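Local coordinates for decapping nuclease RAI1 (Scheffersomyces stipitis, PDB 5BTO), which hydrolyses the NAD cap of RNA 5' ends, removing the whole NAD moiety, and directly binds and stabilises the exoribonuclease RAT1, at residues S85-L94 / V107-R115; N213-I221 / M230-C238. All coordinates share one frame; numbering follows the deposited sequence.

Contact 1: residues S85-L94 / V107-R115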
ATOM      1  N   SER A  85      15.705  22.868   9.525  1.00 40.69           N
ATOM      2  CA  SER A  85      14.362  23.428   9.412  1.00 39.39           C
ATOM      3  C   SER A  85      13.791  23.701  10.791  1.00 38.62           C
ATOM      4  O   SER A  85      13.791  22.822  11.658  1.00 37.23           O
ATOM      5  CB  SER A  85      13.437  22.486   8.642  1.00 41.39           C
ATOM      6  OG  SER A  85      13.505  22.731   7.248  1.00 44.75           O
ATOM      7  N   ASP A  86      13.278  24.912  10.973  1.00 37.58           N
ATOM      8  CA  ASP A  86      12.923  25.415  12.288  1.00 35.92           C
ATOM      9  C   ASP A  86      11.450  25.815  12.363  1.00 30.32           C
ATOM     10  O   ASP A  86      11.034  26.810  11.766  1.00 30.21           O
ATOM     11  CB  ASP A  86      13.813  26.620  12.597  1.00 39.09           C
ATOM     12  CG  ASP A  86      13.545  27.219  13.958  1.00 40.99           C
ATOM     13  OD1 ASP A  86      12.940  26.535  14.808  1.00 40.63           O
ATOM     14  OD2 ASP A  86      13.962  28.376  14.176  1.00 42.30           O
ATOM     15  N   MET A  87      10.659  25.048  13.104  1.00 26.97           N
ATOM     16  CA  MET A  87       9.250  25.369  13.240  1.00 25.29           C
ATOM     17  C   MET A  87       9.065  26.676  14.025  1.00 24.73           C
ATOM     18  O   MET A  87       8.058  27.357  13.869  1.00 25.65           O
ATOM     19  CB  MET A  87       8.493  24.206  13.897  1.00 24.68           C
ATOM     20  CG  MET A  87       6.975  24.381  13.994  1.00 27.59           C
ATOM     21  SD  MET A  87       6.088  24.544  12.419  1.00 28.21           S
ATOM     22  CE  MET A  87       6.557  23.036  11.590  1.00 26.54           C
ATOM     23  N   LYS A  88      10.047  27.030  14.853  1.00 24.97           N
ATOM     24  CA  LYS A  88       9.930  28.203  15.716  1.00 26.94           C
ATOM     25  C   LYS A  88       9.750  29.490  14.914  1.00 25.39           C
ATOM     26  O   LYS A  88       8.853  30.296  15.194  1.00 25.78           O
ATOM     27  CB  LYS A  88      11.157  28.336  16.620  1.00 31.64           C
ATOM     28  CG  LYS A  88      11.403  27.143  17.520  1.00 36.33           C
ATOM     29  CD  LYS A  88      12.690  27.318  18.313  1.00 39.36           C
ATOM     30  CE  LYS A  88      12.928  26.143  19.241  1.00 41.40           C
ATOM     31  NZ  LYS A  88      13.015  24.849  18.503  1.00 41.99           N
ATOM     32  N   CYS A  89      10.611  29.696  13.925  1.00 24.20           N
ATOM     33  CA  CYS A  89      10.511  30.902  13.105  1.00 24.03           C
ATOM     34  C   CYS A  89       9.235  30.903  12.258  1.00 21.47           C
ATOM     35  O   CYS A  89       8.589  31.940  12.103  1.00 21.46           O
ATOM     36  CB  CYS A  89      11.774  31.131  12.249  1.00 27.30           C
ATOM     37  SG  CYS A  89      12.285  29.786  11.144  1.00 30.26           S
ATOM     38  N   LEU A  90       8.869  29.747  11.718  1.00 19.64           N
ATOM     39  CA  LEU A  90       7.610  29.623  10.992  1.00 17.66           C
ATOM     40  C   LEU A  90       6.432  30.018  11.891  1.00 19.31           C
ATOM     41  O   LEU A  90       5.546  30.772  11.478  1.00 19.98           O
ATOM     42  CB  LEU A  90       7.433  28.204  10.431  1.00 19.25           C
ATOM     43  CG  LEU A  90       6.112  27.910   9.715  1.00 18.81           C
ATOM     44  CD1 LEU A  90       5.825  28.976   8.646  1.00 19.71           C
ATOM     45  CD2 LEU A  90       6.119  26.495   9.102  1.00 17.94           C
ATOM     46  N   LEU A  91       6.416  29.512  13.118  1.00 19.88           N
ATOM     47  CA  LEU A  91       5.325  29.856  14.031  1.00 19.54           C
ATOM     48  C   LEU A  91       5.341  31.327  14.419  1.00 21.66           C
ATOM     49  O   LEU A  91       4.288  31.927  14.621  1.00 21.80           O
ATOM     50  CB  LEU A  91       5.363  28.991  15.288  1.00 21.35           C
ATOM     51  CG  LEU A  91       5.115  27.523  14.974  1.00 22.09           C
ATOM     52  CD1 LEU A  91       5.120  26.715  16.259  1.00 22.95           C
ATOM     53  CD2 LEU A  91       3.802  27.354  14.223  1.00 22.61           C
ATOM     54  N   THR A  92       6.529  31.904  14.538  1.00 21.31           N
ATOM     55  CA  THR A  92       6.622  33.336  14.821  1.00 22.49           C
ATOM     56  C   THR A  92       5.976  34.135  13.684  1.00 22.63           C
ATOM     57  O   THR A  92       5.179  35.043  13.919  1.00 22.19           O
ATOM     58  CB  THR A  92       8.080  33.784  15.036  1.00 22.95           C
ATOM     59  OG1 THR A  92       8.639  33.071  16.151  1.00 26.41           O
ATOM     60  CG2 THR A  92       8.151  35.295  15.313  1.00 23.05           C
ATOM     61  N   ALA A  93       6.297  33.771  12.448  1.00 20.61           N
ATOM     62  CA  ALA A  93       5.732  34.462  11.295  1.00 20.22           C
ATOM     63  C   ALA A  93       4.226  34.218  11.184  1.00 20.76           C
ATOM     64  O   ALA A  93       3.471  35.119  10.840  1.00 21.67           O
ATOM     65  CB  ALA A  93       6.441  34.022  10.014  1.00 20.95           C
ATOM     66  N   LEU A  94       3.790  32.992  11.475  1.00 21.48           N
ATOM     67  CA  LEU A  94       2.373  32.644  11.381  1.00 21.20           C
ATOM     68  C   LEU A  94       1.545  33.405  12.413  1.00 21.68           C
ATOM     69  O   LEU A  94       0.437  33.869  12.129  1.00 22.64           O
ATOM     70  CB  LEU A  94       2.175  31.131  11.573  1.00 20.34           C
ATOM     71  CG  LEU A  94       0.730  30.640  11.589  1.00 19.42           C
ATOM     72  CD1 LEU A  94      -0.004  30.949  10.293  1.00 21.05           C
ATOM     73  CD2 LEU A  94       0.715  29.132  11.875  1.00 19.47           C
ATOM     74  N   VAL A 107      -5.083  30.323  11.001  1.00 23.71           N
ATOM     75  CA  VAL A 107      -5.094  30.079   9.566  1.00 24.48           C
ATOM     76  C   VAL A 107      -5.936  28.839   9.269  1.00 24.69           C
ATOM     77  O   VAL A 107      -5.912  27.853  10.022  1.00 23.64           O
ATOM     78  CB  VAL A 107      -3.651  29.918   9.009  1.00 25.53           C
ATOM     79  CG1 VAL A 107      -2.960  28.720   9.655  1.00 23.65           C
ATOM     80  CG2 VAL A 107      -3.656  29.771   7.491  1.00 28.75           C
ATOM     81  N   ASN A 108      -6.677  28.890   8.166  1.00 23.73           N
ATOM     82  CA  ASN A 108      -7.626  27.840   7.837  1.00 23.85           C
ATOM     83  C   ASN A 108      -6.996  26.710   7.033  1.00 20.66           C
ATOM     84  O   ASN A 108      -7.247  26.581   5.840  1.00 23.56           O
ATOM     85  CB  ASN A 108      -8.811  28.420   7.070  1.00 28.81           C
ATOM     86  CG  ASN A 108      -9.874  27.386   6.777  1.00 33.80           C
ATOM     87  OD1 ASN A 108     -10.159  26.516   7.603  1.00 35.35           O
ATOM     88  ND2 ASN A 108     -10.458  27.463   5.586  1.00 37.46           N
ATOM     89  N   VAL A 109      -6.174  25.903   7.701  1.00 20.18           N
ATOM     90  CA  VAL A 109      -5.564  24.720   7.085  1.00 17.41           C
ATOM     91  C   VAL A 109      -5.574  23.538   8.041  1.00 17.74           C
ATOM     92  O   VAL A 109      -5.820  23.696   9.244  1.00 19.52           O
ATOM     93  CB  VAL A 109      -4.105  24.971   6.639  1.00 16.74           C
ATOM     94  CG1 VAL A 109      -4.036  26.115   5.629  1.00 17.57           C
ATOM     95  CG2 VAL A 109      -3.206  25.248   7.841  1.00 18.92           C
ATOM     96  N   ASP A 110      -5.301  22.355   7.492  1.00 17.46           N
ATOM     97  CA  ASP A 110      -5.231  21.126   8.274  1.00 17.76           C
ATOM     98  C   ASP A 110      -3.807  20.810   8.699  1.00 16.83           C
ATOM     99  O   ASP A 110      -3.586  20.204   9.750  1.00 17.49           O
ATOM    100  CB  ASP A 110      -5.762  19.956   7.451  1.00 18.78           C
ATOM    101  CG  ASP A 110      -7.199  20.147   7.027  1.00 21.36           C
ATOM    102  OD1 ASP A 110      -8.063  20.234   7.924  1.00 22.68           O
ATOM    103  OD2 ASP A 110      -7.478  20.200   5.808  1.00 23.08           O
ATOM    104  N   ILE A 111      -2.841  21.197   7.864  1.00 15.68           N
ATOM    105  CA  ILE A 111      -1.443  20.844   8.091  1.00 14.51           C
ATOM    106  C   ILE A 111      -0.541  22.065   7.909  1.00 14.00           C
ATOM    107  O   ILE A 111      -0.737  22.848   6.988  1.00 15.51           O
ATOM    108  CB  ILE A 111      -0.978  19.743   7.102  1.00 15.63           C
ATOM    109  CG1 ILE A 111      -1.765  18.445   7.303  1.00 15.80           C
ATOM    110  CG2 ILE A 111       0.527  19.475   7.248  1.00 17.33           C
ATOM    111  CD1 ILE A 111      -1.564  17.458   6.151  1.00 17.18           C
ATOM    112  N   ILE A 112       0.440  22.212   8.793  1.00 14.41           N
ATOM    113  CA  ILE A 112       1.396  23.321   8.732  1.00 15.20           C
ATOM    114  C   ILE A 112       2.799  22.717   8.700  1.00 15.36           C
ATOM    115  O   ILE A 112       3.172  21.982   9.608  1.00 15.70           O
ATOM    116  CB  ILE A 112       1.240  24.242   9.967  1.00 16.80           C
ATOM    117  CG1 ILE A 112      -0.102  24.979   9.902  1.00 17.35           C
ATOM    118  CG2 ILE A 112       2.424  25.232  10.084  1.00 17.65           C
ATOM    119  CD1 ILE A 112      -0.551  25.592  11.228  1.00 22.29           C
ATOM    120  N   THR A 113       3.576  23.002   7.652  1.00 13.47           N
ATOM    121  CA  THR A 113       4.867  22.349   7.517  1.00 12.84           C
ATOM    122  C   THR A 113       5.758  23.064   6.518  1.00 12.82           C
ATOM    123  O   THR A 113       5.421  24.157   6.048  1.00 14.59           O
ATOM    124  CB  THR A 113       4.676  20.866   7.103  1.00 14.66           C
ATOM    125  OG1 THR A 113       5.914  20.148   7.218  1.00 16.17           O
ATOM    126  CG2 THR A 113       4.140  20.765   5.684  1.00 14.56           C
ATOM    127  N   TYR A 114       6.901  22.458   6.219  1.00 14.32           N
ATOM    128  CA  TYR A 114       7.850  23.004   5.249  1.00 13.12           C
ATOM    129  C   TYR A 114       7.800  22.248   3.918  1.00 13.21           C
ATOM    130  O   TYR A 114       7.658  21.024   3.872  1.00 13.91           O
ATOM    131  CB  TYR A 114       9.280  22.948   5.800  1.00 14.51           C
ATOM    132  CG  TYR A 114       9.664  24.115   6.678  1.00 16.79           C
ATOM    133  CD1 TYR A 114      10.091  25.316   6.122  1.00 17.23           C
ATOM    134  CD2 TYR A 114       9.620  24.018   8.058  1.00 20.79           C
ATOM    135  CE1 TYR A 114      10.436  26.387   6.919  1.00 19.90           C
ATOM    136  CE2 TYR A 114       9.968  25.092   8.866  1.00 20.19           C
ATOM    137  CZ  TYR A 114      10.381  26.272   8.290  1.00 20.69           C
ATOM    138  OH  TYR A 114      10.729  27.350   9.081  1.00 22.16           O
ATOM    139  N   ARG A 115       7.984  22.989   2.828  1.00 14.28           N
ATOM    140  CA  ARG A 115       7.968  22.421   1.488  1.00 17.34           C
ATOM    141  C   ARG A 115       8.955  21.286   1.318  1.00 16.00           C
ATOM    142  O   ARG A 115       8.648  20.299   0.666  1.00 16.94           O
ATOM    143  CB  ARG A 115       8.299  23.501   0.445  1.00 22.91           C
ATOM    144  CG  ARG A 115       8.742  22.929  -0.906  1.00 30.01           C
ATOM    145  CD  ARG A 115       9.452  23.944  -1.796  1.00 37.86           C
ATOM    146  NE  ARG A 115      10.811  24.265  -1.366  1.00 38.39           N
ATOM    147  CZ  ARG A 115      11.375  25.457  -1.537  1.00 40.48           C
ATOM    148  NH1 ARG A 115      10.693  26.437  -2.119  1.00 40.85           N
ATOM    149  NH2 ARG A 115      12.616  25.675  -1.123  1.00 42.28           N
TER

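Contact 2: residues N213-I221 / M230-C238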
ATOM      1  N   ASN A 213      25.411  31.613   2.485  1.00 35.03           N
ATOM      2  CA  ASN A 213      24.156  30.868   2.548  1.00 35.87           C
ATOM      3  C   ASN A 213      23.348  31.193   3.803  1.00 34.95           C
ATOM      4  O   ASN A 213      22.444  30.448   4.182  1.00 35.77           O
ATOM      5  CB  ASN A 213      24.385  29.358   2.398  1.00 37.56           C
ATOM      6  CG  ASN A 213      25.076  28.744   3.599  1.00 41.39           C
ATOM      7  OD1 ASN A 213      25.478  29.441   4.530  1.00 43.11           O
ATOM      8  ND2 ASN A 213      25.202  27.423   3.590  1.00 43.63           N
ATOM      9  N   TYR A 214      23.681  32.315   4.437  1.00 34.72           N
ATOM     10  CA  TYR A 214      22.894  32.829   5.552  1.00 33.36           C
ATOM     11  C   TYR A 214      21.573  33.401   5.062  1.00 30.85           C
ATOM     12  O   TYR A 214      20.518  33.152   5.646  1.00 30.56           O
ATOM     13  CB  TYR A 214      23.660  33.921   6.296  1.00 36.51           C
ATOM     14  CG  TYR A 214      24.651  33.393   7.298  1.00 40.55           C
ATOM     15  CD1 TYR A 214      25.881  32.893   6.888  1.00 42.74           C
ATOM     16  CD2 TYR A 214      24.361  33.393   8.657  1.00 42.37           C
ATOM     17  CE1 TYR A 214      26.795  32.408   7.804  1.00 44.36           C
ATOM     18  CE2 TYR A 214      25.272  32.908   9.583  1.00 44.65           C
ATOM     19  CZ  TYR A 214      26.485  32.419   9.150  1.00 45.98           C
ATOM     20  OH  TYR A 214      27.392  31.938  10.063  1.00 48.45           O
ATOM     21  N   GLU A 215      21.641  34.172   3.981  1.00 27.63           N
ATOM     22  CA  GLU A 215      20.471  34.886   3.489  1.00 27.57           C
ATOM     23  C   GLU A 215      19.458  33.945   2.859  1.00 24.78           C
ATOM     24  O   GLU A 215      19.788  33.183   1.948  1.00 24.16           O
ATOM     25  CB  GLU A 215      20.881  35.975   2.492  1.00 27.61           C
ATOM     26  CG  GLU A 215      21.646  37.127   3.117  1.00 30.82           C
ATOM     27  CD  GLU A 215      22.143  38.115   2.084  1.00 34.98           C
ATOM     28  OE1 GLU A 215      22.845  37.692   1.144  1.00 34.93           O
ATOM     29  OE2 GLU A 215      21.827  39.315   2.211  1.00 38.64           O
ATOM     30  N   GLN A 216      18.226  34.006   3.360  1.00 23.70           N
ATOM     31  CA  GLN A 216      17.125  33.201   2.847  1.00 23.81           C
ATOM     32  C   GLN A 216      15.853  34.024   2.778  1.00 22.53           C
ATOM     33  O   GLN A 216      15.537  34.764   3.711  1.00 23.28           O
ATOM     34  CB  GLN A 216      16.858  31.998   3.754  1.00 26.56           C
ATOM     35  CG  GLN A 216      17.948  30.961   3.793  1.00 29.05           C
ATOM     36  CD  GLN A 216      17.548  29.771   4.639  1.00 35.36           C
ATOM     37  OE1 GLN A 216      16.700  29.886   5.526  1.00 38.75           O
ATOM     38  NE2 GLN A 216      18.150  28.622   4.365  1.00 37.14           N
ATOM     39  N   TYR A 217      15.116  33.875   1.681  1.00 20.33           N
ATOM     40  CA  TYR A 217      13.799  34.486   1.537  1.00 17.53           C
ATOM     41  C   TYR A 217      12.772  33.360   1.534  1.00 17.83           C
ATOM     42  O   TYR A 217      12.858  32.434   0.717  1.00 16.78           O
ATOM     43  CB  TYR A 217      13.726  35.294   0.237  1.00 16.01           C
ATOM     44  CG  TYR A 217      12.353  35.863  -0.072  1.00 18.49           C
ATOM     45  CD1 TYR A 217      11.841  36.928   0.657  1.00 21.19           C
ATOM     46  CD2 TYR A 217      11.579  35.345  -1.096  1.00 22.53           C
ATOM     47  CE1 TYR A 217      10.593  37.451   0.380  1.00 20.18           C
ATOM     48  CE2 TYR A 217      10.325  35.866  -1.387  1.00 21.17           C
ATOM     49  CZ  TYR A 217       9.839  36.918  -0.643  1.00 20.76           C
ATOM     50  OH  TYR A 217       8.602  37.443  -0.931  1.00 20.48           O
ATOM     51  N   ILE A 218      11.827  33.407   2.467  1.00 16.27           N
ATOM     52  CA  ILE A 218      10.910  32.281   2.654  1.00 15.08           C
ATOM     53  C   ILE A 218       9.481  32.709   2.375  1.00 16.37           C
ATOM     54  O   ILE A 218       8.955  33.609   3.040  1.00 18.64           O
ATOM     55  CB  ILE A 218      10.966  31.726   4.098  1.00 17.34           C
ATOM     56  CG1 ILE A 218      12.406  31.442   4.523  1.00 23.83           C
ATOM     57  CG2 ILE A 218      10.089  30.461   4.240  1.00 17.60           C
ATOM     58  CD1 ILE A 218      13.069  30.347   3.729  1.00 25.29           C
ATOM     59  N   SER A 219       8.869  32.075   1.382  1.00 14.39           N
ATOM     60  CA  SER A 219       7.470  32.305   1.065  1.00 14.75           C
ATOM     61  C   SER A 219       6.614  31.277   1.810  1.00 15.37           C
ATOM     62  O   SER A 219       6.948  30.093   1.866  1.00 16.47           O
ATOM     63  CB  SER A 219       7.244  32.190  -0.448  1.00 16.70           C
ATOM     64  OG  SER A 219       5.862  32.227  -0.777  1.00 16.69           O
ATOM     65  N   VAL A 220       5.512  31.731   2.386  1.00 14.02           N
ATOM     66  CA  VAL A 220       4.584  30.812   3.038  1.00 13.60           C
ATOM     67  C   VAL A 220       3.240  30.872   2.330  1.00 15.03           C
ATOM     68  O   VAL A 220       2.631  31.945   2.202  1.00 16.18           O
ATOM     69  CB  VAL A 220       4.408  31.120   4.536  1.00 14.36           C
ATOM     70  CG1 VAL A 220       3.625  29.985   5.211  1.00 15.17           C
ATOM     71  CG2 VAL A 220       5.764  31.298   5.194  1.00 16.57           C
ATOM     72  N   ILE A 221       2.785  29.710   1.875  1.00 15.04           N
ATOM     73  CA  ILE A 221       1.644  29.628   0.979  1.00 14.36           C
ATOM     74  C   ILE A 221       0.543  28.775   1.564  1.00 14.21           C
ATOM     75  O   ILE A 221       0.793  27.921   2.420  1.00 16.28           O
ATOM     76  CB  ILE A 221       2.048  29.016  -0.393  1.00 13.44           C
ATOM     77  CG1 ILE A 221       2.487  27.553  -0.231  1.00 16.25           C
ATOM     78  CG2 ILE A 221       3.181  29.827  -1.029  1.00 16.20           C
ATOM     79  CD1 ILE A 221       2.548  26.801  -1.545  1.00 17.93           C
ATOM     80  N   MET A 230      -3.316  22.874   3.298  1.00 14.59           N
ATOM     81  CA  MET A 230      -1.976  22.887   3.872  1.00 14.15           C
ATOM     82  C   MET A 230      -1.327  24.262   3.792  1.00 15.38           C
ATOM     83  O   MET A 230      -1.548  25.010   2.841  1.00 16.49           O
ATOM     84  CB  MET A 230      -1.085  21.848   3.162  1.00 14.38           C
ATOM     85  CG  MET A 230      -1.683  20.442   3.244  1.00 18.49           C
ATOM     86  SD  MET A 230      -0.786  19.212   2.280  1.00 22.35           S
ATOM     87  CE  MET A 230       0.677  19.004   3.282  1.00 18.23           C
ATOM     88  N   LEU A 231      -0.542  24.585   4.812  1.00 13.12           N
ATOM     89  CA  LEU A 231       0.299  25.774   4.803  1.00 13.64           C
ATOM     90  C   LEU A 231       1.717  25.258   4.592  1.00 15.26           C
ATOM     91  O   LEU A 231       2.180  24.385   5.345  1.00 15.77           O
ATOM     92  CB  LEU A 231       0.183  26.515   6.143  1.00 16.72           C
ATOM     93  CG  LEU A 231       0.786  27.918   6.231  1.00 19.59           C
ATOM     94  CD1 LEU A 231      -0.001  28.892   5.359  1.00 23.43           C
ATOM     95  CD2 LEU A 231       0.832  28.446   7.654  1.00 20.85           C
ATOM     96  N   LEU A 232       2.388  25.735   3.545  1.00 13.24           N
ATOM     97  CA  LEU A 232       3.759  25.294   3.271  1.00 13.18           C
ATOM     98  C   LEU A 232       4.721  26.471   3.241  1.00 13.33           C
ATOM     99  O   LEU A 232       4.484  27.460   2.529  1.00 14.50           O
ATOM    100  CB  LEU A 232       3.865  24.599   1.909  1.00 16.71           C
ATOM    101  CG  LEU A 232       3.116  23.319   1.594  1.00 19.90           C
ATOM    102  CD1 LEU A 232       3.571  22.778   0.222  1.00 17.74           C
ATOM    103  CD2 LEU A 232       3.385  22.322   2.691  1.00 21.47           C
ATOM    104  N   ALA A 233       5.822  26.355   3.970  1.00 14.15           N
ATOM    105  CA  ALA A 233       6.874  27.373   3.927  1.00 13.35           C
ATOM    106  C   ALA A 233       8.019  26.873   3.038  1.00 13.88           C
ATOM    107  O   ALA A 233       8.440  25.715   3.152  1.00 14.46           O
ATOM    108  CB  ALA A 233       7.375  27.663   5.329  1.00 14.76           C
ATOM    109  N   GLY A 234       8.519  27.735   2.155  1.00 14.10           N
ATOM    110  CA  GLY A 234       9.592  27.339   1.268  1.00 14.63           C
ATOM    111  C   GLY A 234      10.492  28.481   0.842  1.00 14.51           C
ATOM    112  O   GLY A 234      10.011  29.567   0.521  1.00 15.77           O
ATOM    113  N   GLU A 235      11.798  28.232   0.823  1.00 15.69           N
ATOM    114  CA  GLU A 235      12.738  29.221   0.287  1.00 15.94           C
ATOM    115  C   GLU A 235      12.500  29.457  -1.197  1.00 15.96           C
ATOM    116  O   GLU A 235      12.251  28.520  -1.963  1.00 17.06           O
ATOM    117  CB  GLU A 235      14.198  28.811   0.513  1.00 18.60           C
ATOM    118  CG  GLU A 235      15.176  29.928   0.103  1.00 21.06           C
ATOM    119  CD  GLU A 235      16.636  29.591   0.321  1.00 28.72           C
ATOM    120  OE1 GLU A 235      16.924  28.482   0.812  1.00 30.24           O
ATOM    121  OE2 GLU A 235      17.501  30.444  -0.007  1.00 31.89           O
ATOM    122  N   VAL A 236      12.601  30.725  -1.590  1.00 14.77           N
ATOM    123  CA  VAL A 236      12.423  31.146  -2.971  1.00 15.46           C
ATOM    124  C   VAL A 236      13.686  31.879  -3.391  1.00 15.97           C
ATOM    125  O   VAL A 236      14.199  32.725  -2.649  1.00 17.87           O
ATOM    126  CB  VAL A 236      11.189  32.071  -3.095  1.00 17.79           C
ATOM    127  CG1 VAL A 236      11.224  32.883  -4.401  1.00 18.69           C
ATOM    128  CG2 VAL A 236       9.889  31.253  -2.960  1.00 20.06           C
ATOM    129  N   ASP A 237      14.203  31.547  -4.571  1.00 15.27           N
ATOM    130  CA  ASP A 237      15.517  32.045  -4.963  1.00 16.98           C
ATOM    131  C   ASP A 237      15.493  33.488  -5.464  1.00 18.23           C
ATOM    132  O   ASP A 237      16.349  34.284  -5.089  1.00 21.79           O
ATOM    133  CB  ASP A 237      16.168  31.133  -6.005  1.00 18.59           C
ATOM    134  CG  ASP A 237      16.458  29.746  -5.455  1.00 23.14           C
ATOM    135  OD1 ASP A 237      16.716  29.652  -4.237  1.00 24.65           O
ATOM    136  OD2 ASP A 237      16.424  28.763  -6.228  1.00 22.65           O
ATOM    137  N   CYS A 238      14.513  33.825  -6.293  1.00 17.66           N
ATOM    138  CA  CYS A 238      14.449  35.176  -6.843  1.00 17.12           C
ATOM    139  C   CYS A 238      13.100  35.489  -7.472  1.00 17.80           C
ATOM    140  O   CYS A 238      12.237  34.623  -7.613  1.00 17.11           O
ATOM    141  CB  CYS A 238      15.575  35.388  -7.875  1.00 18.86           C
ATOM    142  SG  CYS A 238      15.329  34.565  -9.447  1.00 22.90           S
TER
HETATM  143  O   HOH W   1      16.246  32.881  -0.788  1.00 25.14           O

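Contact 1: residues S85-L94 / V107-R115
At the substrate-binding site of this DXO/Dom3Z-family nuclease, helix 87-94 packs on a face of the large mixed sheet through strand 111-114, and Tyr114, the last residue of that strand and part of the site, reaches across to the residues at the helix start. Its hydroxyl donates to the backbone O of Asp86 (OH to O 2.8 Å), arriving from above the carbonyl plane, 44° out of it. With CG beside its own backbone N (chi1 -85°), the ring stands off the strand toward the helix start. Ser85 OG sits over one face of the ring, Leu90 CD2 over the opposite one, each displaced toward the rim. The same helix start is capped from within: Asp86 OD1 takes the N-H of Lys88. A phenylalanine in place of Tyr114 would probably leave the carbonyl of Asp86 without this donor, so that ring and helix start would be less firmly joined.

Farther along, apolar side chains carry the contact. Leu90 turns CG away from its backbone N (chi1 176°), which brings CD2 down to Ile112 CG2 at 4.0 Å, the two side chains crossing at a slant. Ala233 of the neighbouring strand 228-235 also meets Leu90 and Tyr114, so the helix spans both strands. One turn on, Leu94 forks: CD2 meets Ile112 CD1 tip to tip at 3.8 Å, while CD1 lies across Val107, 3.8 Å from its CG1.

Contact 2: residues N213-I221 / M230-C238
Strands 216-221 and 230-235 are the two arms of an antiparallel beta hairpin inside the large mixed sheet, flanked by strand 27-34 on one side and strand 111-114 on the other. Ser219-Gly234 and Ile221-Leu232 are hydrogen-bonded pairs, each closed by two backbone bonds; Ile218-Glu235 and Val220-Ala233 are the non-hydrogen-bonded pairs between and beyond them. One more bond, Val236 N to Tyr217 O at 2.9 Å, carries the pairing past Glu235.

On the face bearing Ile218, Val220, Ala233 and Glu235, the methyl of Ala233 meets both Ile218 CG2 and Val220 CG2, each pair 4.0 Å apart. Val220 CG1, anti to its backbone N (chi1 -170°), slants across to Leu231 CG at 3.7 Å. On the other face Ile221 CG1 lies against Leu232 CB at 3.9 Å, and Ser219 CB touches Val236 CG2; the hydroxyl of Ser219 bonds to Glu28. Val236 CB rests at the edge of the Tyr217 ring, 3.9 Å from CD2, the two side chains pointing the same way, while the Tyr217 hydroxyl bonds to Tyr254 and Lys48.

Glu235 stretches out fully, CG anti to its backbone N (chi1 -173°), and crosses Ile218 and Gln216 at about right angles. Ile218 CD1 packs 3.7 Å from Glu235 CB. A water takes the N-H of Tyr217 and donates to Glu235 OE2, at 2.9 Å, and to Val236 O, tying the carboxylate to both backbones. The hairpin thus delivers substrate-binding Glu235 and, two residues on, metal-binding Asp237 to the active site of a PD-(D/E)XK nuclease.

In the fold
The chain closes contact 1 first: after helix 87-101 a short connection brings it back along strand 111-114, which enters the sheet. Contact 2 opens only about a hundred residues later, closing the tight hairpin of strands 216-225 and 228-235, so the two lie in series, neither nested nor crossed. In space they adjoin, because strand 111-114 runs beside and parallel to strand 228-235. Thr113 CG2 packs on Leu232 CD2, while Arg115 N reaches Ala233 O at 2.8 Å and Arg115 NH1 probably bonds to Glu235 O. Together they hold Arg115 against the backbone of Glu235 and set Tyr114 nearby, its side chain about 8 Å from that of Glu235, joining two parts of the substrate-binding site across one sheet.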